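Long-range contacts in cytosolic phospholipase A2 delta (Homo sapiens, PDB 5IZ5), which hydrolyses the sn-2 ester of glycerophospholipids in a calcium-dependent manner, with a preference for linoleic acid at that position: residues T427-W432 against I534-L539; W432-E437 against E521-F526; P601-S606 against C648-A653. The protein carries 3 engineered substitutions. One frame throughout, in Å; residues are numbered along the deposited sequence.

Interaction 1 of 3, residues T427-W432 against I534-L539; sequences TFVDLW and IFSLNL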
# COMPACT_ATOMS: atom_id res chain seq x y z
N THR B 427 10.66 -11.77 -6.34
CA THR B 427 10.97 -11.57 -4.94
C THR B 427 10.49 -12.77 -4.12
O THR B 427 9.86 -13.69 -4.64
CB THR B 427 10.30 -10.30 -4.39
OG1 THR B 427 8.89 -10.52 -4.28
CG2 THR B 427 10.54 -9.10 -5.30
N PHE B 428 10.80 -12.73 -2.83
CA PHE B 428 10.35 -13.76 -1.89
C PHE B 428 8.82 -13.87 -1.89
O PHE B 428 8.27 -14.95 -1.76
CB PHE B 428 10.82 -13.44 -0.46
CG PHE B 428 12.17 -13.99 -0.11
CD1 PHE B 428 13.29 -13.46 -0.72
CD2 PHE B 428 12.34 -14.99 0.85
CE1 PHE B 428 14.56 -13.92 -0.41
CE2 PHE B 428 13.60 -15.46 1.16
CZ PHE B 428 14.72 -14.92 0.53
N VAL B 429 8.16 -12.73 -2.06
CA VAL B 429 6.70 -12.67 -2.10
C VAL B 429 6.15 -13.49 -3.25
O VAL B 429 5.13 -14.15 -3.09
CB VAL B 429 6.21 -11.21 -2.22
CG1 VAL B 429 4.75 -11.15 -2.64
CG2 VAL B 429 6.41 -10.50 -0.89
N ASP B 430 6.84 -13.48 -4.38
CA ASP B 430 6.39 -14.24 -5.53
C ASP B 430 6.47 -15.73 -5.27
O ASP B 430 5.54 -16.46 -5.64
CB ASP B 430 7.18 -13.87 -6.78
CG ASP B 430 7.00 -12.42 -7.15
OD1 ASP B 430 5.90 -12.05 -7.61
OD2 ASP B 430 7.95 -11.64 -6.97
N LEU B 431 7.54 -16.19 -4.62
CA LEU B 431 7.64 -17.62 -4.33
C LEU B 431 6.64 -18.01 -3.26
O LEU B 431 6.01 -19.06 -3.34
CB LEU B 431 9.05 -18.01 -3.87
CG LEU B 431 9.23 -19.49 -3.56
CD1 LEU B 431 8.93 -20.37 -4.77
CD2 LEU B 431 10.64 -19.76 -3.06
N TRP B 432 6.50 -17.16 -2.25
CA TRP B 432 5.56 -17.40 -1.17
C TRP B 432 4.13 -17.50 -1.70
O TRP B 432 3.36 -18.35 -1.25
CB TRP B 432 5.70 -16.32 -0.11
CG TRP B 432 4.64 -16.32 0.94
CD1 TRP B 432 3.87 -15.26 1.30
CD2 TRP B 432 4.23 -17.42 1.76
NE1 TRP B 432 3.00 -15.63 2.29
CE2 TRP B 432 3.20 -16.95 2.60
CE3 TRP B 432 4.63 -18.76 1.88
CZ2 TRP B 432 2.58 -17.76 3.55
CZ3 TRP B 432 4.01 -19.57 2.82
CH2 TRP B 432 2.99 -19.07 3.64
N ILE B 534 4.80 -11.55 6.22
CA ILE B 534 5.59 -11.90 7.40
C ILE B 534 6.27 -13.25 7.15
O ILE B 534 7.38 -13.50 7.60
CB ILE B 534 4.74 -11.93 8.71
CG1 ILE B 534 5.65 -12.02 9.94
CG2 ILE B 534 3.76 -13.10 8.70
CD1 ILE B 534 6.31 -10.70 10.29
N PHE B 535 5.60 -14.11 6.39
CA PHE B 535 6.16 -15.42 6.06
C PHE B 535 7.37 -15.37 5.13
O PHE B 535 8.17 -16.30 5.14
CB PHE B 535 5.10 -16.36 5.48
CG PHE B 535 4.13 -16.89 6.50
CD1 PHE B 535 4.27 -18.16 7.06
CD2 PHE B 535 3.07 -16.11 6.89
CE1 PHE B 535 3.36 -18.62 8.00
CE2 PHE B 535 2.16 -16.56 7.83
CZ PHE B 535 2.30 -17.81 8.39
N SER B 536 7.49 -14.31 4.33
CA SER B 536 8.70 -14.06 3.54
C SER B 536 9.89 -13.86 4.46
O SER B 536 10.98 -14.35 4.17
CB SER B 536 8.55 -12.83 2.64
OG SER B 536 7.47 -13.00 1.74
N LEU B 537 9.69 -13.14 5.55
CA LEU B 537 10.76 -12.95 6.50
C LEU B 537 11.07 -14.23 7.26
O LEU B 537 12.23 -14.52 7.53
CB LEU B 537 10.43 -11.81 7.46
CG LEU B 537 11.30 -11.58 8.70
CD1 LEU B 537 11.13 -10.15 9.18
CD2 LEU B 537 10.96 -12.53 9.84
N ASN B 538 10.04 -15.01 7.61
CA ASN B 538 10.28 -16.29 8.27
C ASN B 538 11.02 -17.28 7.36
O ASN B 538 11.81 -18.10 7.83
CB ASN B 538 8.99 -16.93 8.76
CG ASN B 538 8.37 -16.18 9.91
OD1 ASN B 538 8.96 -15.23 10.44
ND2 ASN B 538 7.17 -16.58 10.30
N LEU B 539 10.75 -17.20 6.06
CA LEU B 539 11.42 -18.08 5.11
C LEU B 539 12.89 -17.68 5.01
O LEU B 539 13.77 -18.52 4.94
CB LEU B 539 10.75 -18.01 3.73
CG LEU B 539 11.09 -19.09 2.69
CD1 LEU B 539 10.88 -20.51 3.19
CD2 LEU B 539 10.28 -18.87 1.41
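Trp432 and Phe535 make the tight part of this contact. The CB of Phe535 sits over one face of the indole, 3.7 Å from the centroid of the Trp432 six-membered ring and 22° off its normal, a CH-pi contact. The two aromatic planes are only 10° apart, but one ring is displaced so far that little of it lies over the other. The closest approach is Trp432 CZ2 to Phe535 CG at 3.4 Å. CG of Trp432 is anti to the backbone N (chi1 170°), beside the carbonyl carbon. The indole is also fixed from outside: NE1 bonds to Ser532 OG, and Trp582 meets the ring at an inclined angle.

The packing becomes looser toward the start of the first helix. Phe428 lies against Ser536, CB against CB, with Phe428 CD2 3.6 Å from Ser536 O. Val429 CG2 reaches Ser536 OG at 3.8 Å. Leu539 gives the loosest apolar touch, its CD2 lying 4.4 Å from Phe428 CD2. This side is not a solvent face, because every residue that touches is buried. At the N-terminus of helix 428-441, Thr427 and Asp430 form a capping box. Asp430 OD2 accepts from Thr427 N through its anti lone pair and from Thr427 OG1 above the carboxylate plane, while Val429 N gives Thr427 OG1 a weak bond.

The axes of helices 428-432 and 534-539 pass 9.3 Å apart, close to perpendicular. The side chain of Phe535 comes within about 4 Å of Gly335, a substrate-binding residue, and about 5 Å of the side chain of the nucleophile Ser365. The arrangement is thus a crossed helix pair in the patatin-related catalytic domain, packed beside the active site.

Interaction 2 of 3, residues W432-E437 against E521-F526; sequences WALVLE and EPRICF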
# COMPACT_ATOMS: atom_id res chain seq x y z
N TRP B 432 6.50 -17.16 -2.25
CA TRP B 432 5.56 -17.40 -1.17
C TRP B 432 4.13 -17.50 -1.70
O TRP B 432 3.36 -18.35 -1.25
CB TRP B 432 5.70 -16.32 -0.11
CG TRP B 432 4.64 -16.32 0.94
CD1 TRP B 432 3.87 -15.26 1.30
CD2 TRP B 432 4.23 -17.42 1.76
NE1 TRP B 432 3.00 -15.63 2.29
CE2 TRP B 432 3.20 -16.95 2.60
CE3 TRP B 432 4.63 -18.76 1.88
CZ2 TRP B 432 2.58 -17.76 3.55
CZ3 TRP B 432 4.01 -19.57 2.82
CH2 TRP B 432 2.99 -19.07 3.64
N ALA B 433 3.82 -16.68 -2.70
CA ALA B 433 2.51 -16.74 -3.36
C ALA B 433 2.22 -18.12 -3.91
O ALA B 433 1.14 -18.66 -3.68
CB ALA B 433 2.42 -15.71 -4.46
N LEU B 434 3.19 -18.71 -4.60
CA LEU B 434 2.99 -20.00 -5.26
C LEU B 434 2.93 -21.14 -4.25
O LEU B 434 2.13 -22.07 -4.38
CB LEU B 434 4.08 -20.26 -6.29
CG LEU B 434 4.24 -19.22 -7.41
CD1 LEU B 434 5.44 -19.54 -8.27
CD2 LEU B 434 2.98 -19.13 -8.25
N VAL B 435 3.79 -21.07 -3.24
CA VAL B 435 3.84 -22.07 -2.19
C VAL B 435 2.57 -22.03 -1.33
O VAL B 435 1.97 -23.07 -1.06
CB VAL B 435 5.08 -21.83 -1.32
CG1 VAL B 435 4.98 -22.56 0.01
CG2 VAL B 435 6.33 -22.25 -2.10
N LEU B 436 2.19 -20.83 -0.91
CA LEU B 436 0.97 -20.65 -0.14
C LEU B 436 -0.23 -21.17 -0.92
O LEU B 436 -1.07 -21.89 -0.38
CB LEU B 436 0.76 -19.17 0.20
CG LEU B 436 -0.52 -18.81 0.93
CD1 LEU B 436 -0.62 -19.53 2.27
CD2 LEU B 436 -0.61 -17.30 1.12
N GLU B 437 -0.30 -20.84 -2.21
CA GLU B 437 -1.36 -21.32 -3.08
C GLU B 437 -1.42 -22.84 -3.09
O GLU B 437 -2.50 -23.43 -2.99
CB GLU B 437 -1.18 -20.81 -4.51
CG GLU B 437 -2.34 -21.14 -5.44
CD GLU B 437 -2.14 -20.59 -6.84
OE1 GLU B 437 -1.08 -20.83 -7.44
OE2 GLU B 437 -3.06 -19.91 -7.34
N GLU B 521 -4.25 -8.14 -14.01
CA GLU B 521 -4.51 -8.34 -12.58
C GLU B 521 -4.01 -9.72 -12.18
O GLU B 521 -4.29 -10.70 -12.85
CB GLU B 521 -6.01 -8.23 -12.27
CG GLU B 521 -6.34 -8.32 -10.78
CD GLU B 521 -7.82 -8.24 -10.48
OE1 GLU B 521 -8.64 -8.19 -11.42
OE2 GLU B 521 -8.18 -8.24 -9.28
N PRO B 522 -3.26 -9.80 -11.08
CA PRO B 522 -2.76 -11.12 -10.70
C PRO B 522 -3.80 -12.00 -10.03
O PRO B 522 -4.84 -11.53 -9.57
CB PRO B 522 -1.65 -10.80 -9.70
CG PRO B 522 -2.06 -9.50 -9.10
CD PRO B 522 -2.73 -8.74 -10.20
N ARG B 523 -3.49 -13.29 -10.02
CA ARG B 523 -4.18 -14.30 -9.23
C ARG B 523 -4.17 -13.87 -7.76
O ARG B 523 -3.21 -13.24 -7.30
CB ARG B 523 -3.40 -15.61 -9.40
CG ARG B 523 -4.25 -16.84 -9.54
CD ARG B 523 -3.56 -17.91 -10.38
NE ARG B 523 -2.37 -18.49 -9.75
CZ ARG B 523 -1.13 -18.44 -10.25
NH1 ARG B 523 -0.85 -17.81 -11.39
NH2 ARG B 523 -0.13 -19.04 -9.60
N ILE B 524 -5.22 -14.22 -7.01
CA ILE B 524 -5.36 -13.73 -5.63
C ILE B 524 -4.25 -14.19 -4.67
O ILE B 524 -3.94 -13.48 -3.72
CB ILE B 524 -6.76 -14.02 -5.01
CG1 ILE B 524 -6.91 -13.22 -3.71
CG2 ILE B 524 -6.97 -15.50 -4.78
CD1 ILE B 524 -8.14 -12.35 -3.64
N CYS B 525 -3.64 -15.34 -4.94
CA CYS B 525 -2.52 -15.80 -4.13
C CYS B 525 -1.38 -14.78 -4.05
O CYS B 525 -0.66 -14.75 -3.05
CB CYS B 525 -1.98 -17.15 -4.62
SG CYS B 525 -1.29 -17.17 -6.29
N PHE B 526 -1.23 -13.94 -5.07
CA PHE B 526 -0.20 -12.90 -5.07
C PHE B 526 -0.53 -11.78 -4.12
O PHE B 526 0.36 -11.18 -3.54
CB PHE B 526 0.08 -12.38 -6.49
CG PHE B 526 0.75 -13.39 -7.36
CD1 PHE B 526 2.13 -13.55 -7.34
CD2 PHE B 526 -0.01 -14.24 -8.16
CE1 PHE B 526 2.75 -14.52 -8.12
CE2 PHE B 526 0.60 -15.20 -8.94
CZ PHE B 526 1.97 -15.35 -8.92
O HOH W 1 -4.59 -17.82 -6.28
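Ala433 is the small bump of helix 432-437, and it fits between Cys525 and Phe526. Ala433 CB lies over one face of the Phe526 ring, 4.0 Å from the centroid of that ring, a CH-pi contact. The same methyl, Ala433 CB, touches Cys525 O at 3.5 Å. Here the backbones come close, and Ala433 and Phe526 are the nearest pair by CA. Leu434 reaches in from beside it. Leu434 CD2 lies 4.0 Å from Phe526 CZ and also meets the edge of the Arg523 guanidinium, at NH2. Phe526 CE2 covers one face of that guanidinium near its rim, so the flat cation is bordered by both apolar groups.

One turn further on, Glu437 stretches across beside Cys525. Its CG is anti to the backbone N (chi1 -173°), and the chain stays extended to the carboxylate. Along the way Glu437 CB packs on Cys525 CB at 3.7 Å. Arg523, bent at chi3, then grips the carboxylate side-on. Arg523 NE gives a bond of 2.9 Å to Glu437 OE2, on the syn lone pair and almost straight at 169°. Arg523 NH2 gives one of 3.0 Å to Glu437 OE1, on the syn side but tilted somewhat out of the carboxylate plane. The two planes are 15° apart, so this is a nearly coplanar, two-pronged salt bridge. A water bridges the two segments, donating to Glu437 OE2 and accepting from Cys525 N.

Both charges have further partners: Arg523 NH1 pairs with Glu415, and Glu437 OE2 accepts from Met445 N. The contact lies away from the annotated sites. It joins helix 428-441 to the first turn of helix 524-531 and to Arg523 just before it. Helix 406-422 packs alongside, touching Leu434 through Tyr412 and Glu415 and touching Phe526 through Arg419.

Interaction 3 of 3, residues P601-S606 against C648-A653; sequences PLHQRS and CLVDAA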
# COMPACT_ATOMS: atom_id res chain seq x y z
N PRO B 601 14.91 -9.32 -2.95
CA PRO B 601 14.19 -8.59 -1.91
C PRO B 601 13.08 -9.41 -1.26
O PRO B 601 12.57 -10.35 -1.86
CB PRO B 601 13.62 -7.37 -2.64
CG PRO B 601 13.76 -7.64 -4.09
CD PRO B 601 14.85 -8.65 -4.26
N LEU B 602 12.74 -9.04 -0.04
CA LEU B 602 11.72 -9.73 0.72
C LEU B 602 10.33 -9.40 0.21
O LEU B 602 9.45 -10.26 0.19
CB LEU B 602 11.81 -9.32 2.20
CG LEU B 602 12.82 -10.08 3.06
CD1 LEU B 602 12.88 -9.46 4.45
CD2 LEU B 602 12.52 -11.58 3.11
N HIS B 603 10.15 -8.14 -0.19
CA HIS B 603 8.85 -7.56 -0.47
C HIS B 603 8.62 -7.29 -1.95
O HIS B 603 9.57 -7.08 -2.71
CB HIS B 603 8.72 -6.26 0.32
CG HIS B 603 9.03 -6.42 1.77
ND1 HIS B 603 8.58 -7.49 2.51
CD2 HIS B 603 9.75 -5.65 2.62
CE1 HIS B 603 9.01 -7.38 3.75
NE2 HIS B 603 9.72 -6.27 3.84
N GLN B 604 7.35 -7.31 -2.36
CA GLN B 604 6.98 -7.00 -3.74
C GLN B 604 7.40 -5.57 -4.08
O GLN B 604 7.38 -4.68 -3.23
CB GLN B 604 5.46 -7.21 -3.94
CG GLN B 604 4.99 -7.22 -5.37
CD GLN B 604 5.40 -8.49 -6.07
OE1 GLN B 604 6.54 -8.62 -6.51
NE2 GLN B 604 4.47 -9.44 -6.18
N ARG B 605 7.82 -5.35 -5.32
CA ARG B 605 8.15 -4.00 -5.78
C ARG B 605 7.07 -3.45 -6.72
O ARG B 605 7.28 -3.25 -7.92
CB ARG B 605 9.54 -3.98 -6.41
CG ARG B 605 10.62 -4.06 -5.34
CD ARG B 605 12.01 -4.22 -5.92
NE ARG B 605 13.03 -4.14 -4.88
CZ ARG B 605 14.34 -4.03 -5.11
NH1 ARG B 605 14.80 -4.00 -6.36
NH2 ARG B 605 15.20 -3.96 -4.10
N SER B 606 5.92 -3.17 -6.13
CA SER B 606 4.73 -2.82 -6.90
C SER B 606 4.85 -1.43 -7.50
O SER B 606 5.25 -0.50 -6.81
CB SER B 606 3.49 -2.90 -6.03
OG SER B 606 3.27 -4.23 -5.62
N CYS B 648 6.60 -0.41 -1.49
CA CYS B 648 7.12 -1.58 -0.79
C CYS B 648 6.09 -1.99 0.25
O CYS B 648 6.05 -1.46 1.36
CB CYS B 648 8.47 -1.29 -0.14
SG CYS B 648 9.19 -2.76 0.65
N LEU B 649 5.26 -2.97 -0.11
CA LEU B 649 4.10 -3.34 0.68
C LEU B 649 4.40 -4.50 1.61
O LEU B 649 4.94 -5.54 1.21
CB LEU B 649 2.91 -3.67 -0.23
CG LEU B 649 2.37 -2.48 -1.04
CD1 LEU B 649 1.30 -2.95 -2.00
CD2 LEU B 649 1.81 -1.40 -0.14
N VAL B 650 4.02 -4.31 2.87
CA VAL B 650 4.39 -5.19 3.94
C VAL B 650 3.15 -5.65 4.72
O VAL B 650 2.14 -4.96 4.75
CB VAL B 650 5.46 -4.46 4.79
CG1 VAL B 650 5.18 -4.51 6.27
CG2 VAL B 650 6.83 -5.00 4.46
N ASP B 651 3.22 -6.86 5.27
CA ASP B 651 2.21 -7.40 6.19
C ASP B 651 2.08 -6.48 7.40
O ASP B 651 3.09 -6.06 7.95
CB ASP B 651 2.70 -8.81 6.59
CG ASP B 651 1.74 -9.56 7.49
OD1 ASP B 651 0.98 -8.92 8.23
OD2 ASP B 651 1.79 -10.81 7.46
N ALA B 652 0.84 -6.14 7.81
CA ALA B 652 0.62 -5.31 9.02
C ALA B 652 1.27 -5.88 10.28
O ALA B 652 1.65 -5.14 11.18
CB ALA B 652 -0.87 -5.11 9.26
N ALA B 653 1.39 -7.21 10.33
CA ALA B 653 2.03 -7.90 11.44
C ALA B 653 3.50 -7.48 11.69
O ALA B 653 4.03 -7.78 12.75
CB ALA B 653 1.94 -9.40 11.24
O HOH W 2 4.83 -4.18 -2.76
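The ring of His603 makes the packing part of the contact, against Val650 and Cys648. Val650 CG2 stands over the centre of one face of the imidazole, 3.3 Å from the His603 ring centroid and 15° off the normal. This is a close CH-pi contact. The opposite face is covered toward its rim by CB of its own neighbour, Leu602. Cys648 SG approaches obliquely, lying 3.5 Å from both CB and CD2 of His603. Its place follows from chi1 of -176°, with SG anti to the backbone N.

The polar link runs through a water. It donates to Gln604 O at 2.6 Å and accepts from Leu649 N at 2.9 Å. Ser606 OG is a third, longer partner of this water, at 3.3 Å. This one water bridges the loop and segment 648-653.

Within segment 648-653, Asp651, the proton acceptor by similarity, forms an Asx turn, its OD1 accepting from Ala653 N at 2.7 Å. Asp651 OD2 bonds to Ser365 OG, as in the Ser-Asp dyad of the patatin-related enzymes.

His603 NE2 is buried with no polar partner in the model. Such a nitrogen, in a ring with apolar groups on both faces, would probably disfavour a charged imidazole.

All three contacts are buried within the catalytic region, and none is a surface patch. Interactions 1 and 2 share helix 428-441 and Trp432, and use two helices that follow each other in the chain. Interaction 1, beside the nucleophile, is mainly aromatic and apolar. Interaction 2, away from the annotated sites, adds a paired charge. Interaction 3 joins a loop to the segment bearing Asp651, itself bonded to Ser365, through ring packing and a water. It meets interaction 1 through two probable hydrogen bonds, Phe428 N to Pro601 O and Gln604 NE2 to Asp430 OD1. Interactions 2 and 3 do not touch, their nearest atoms being about 5 Å apart.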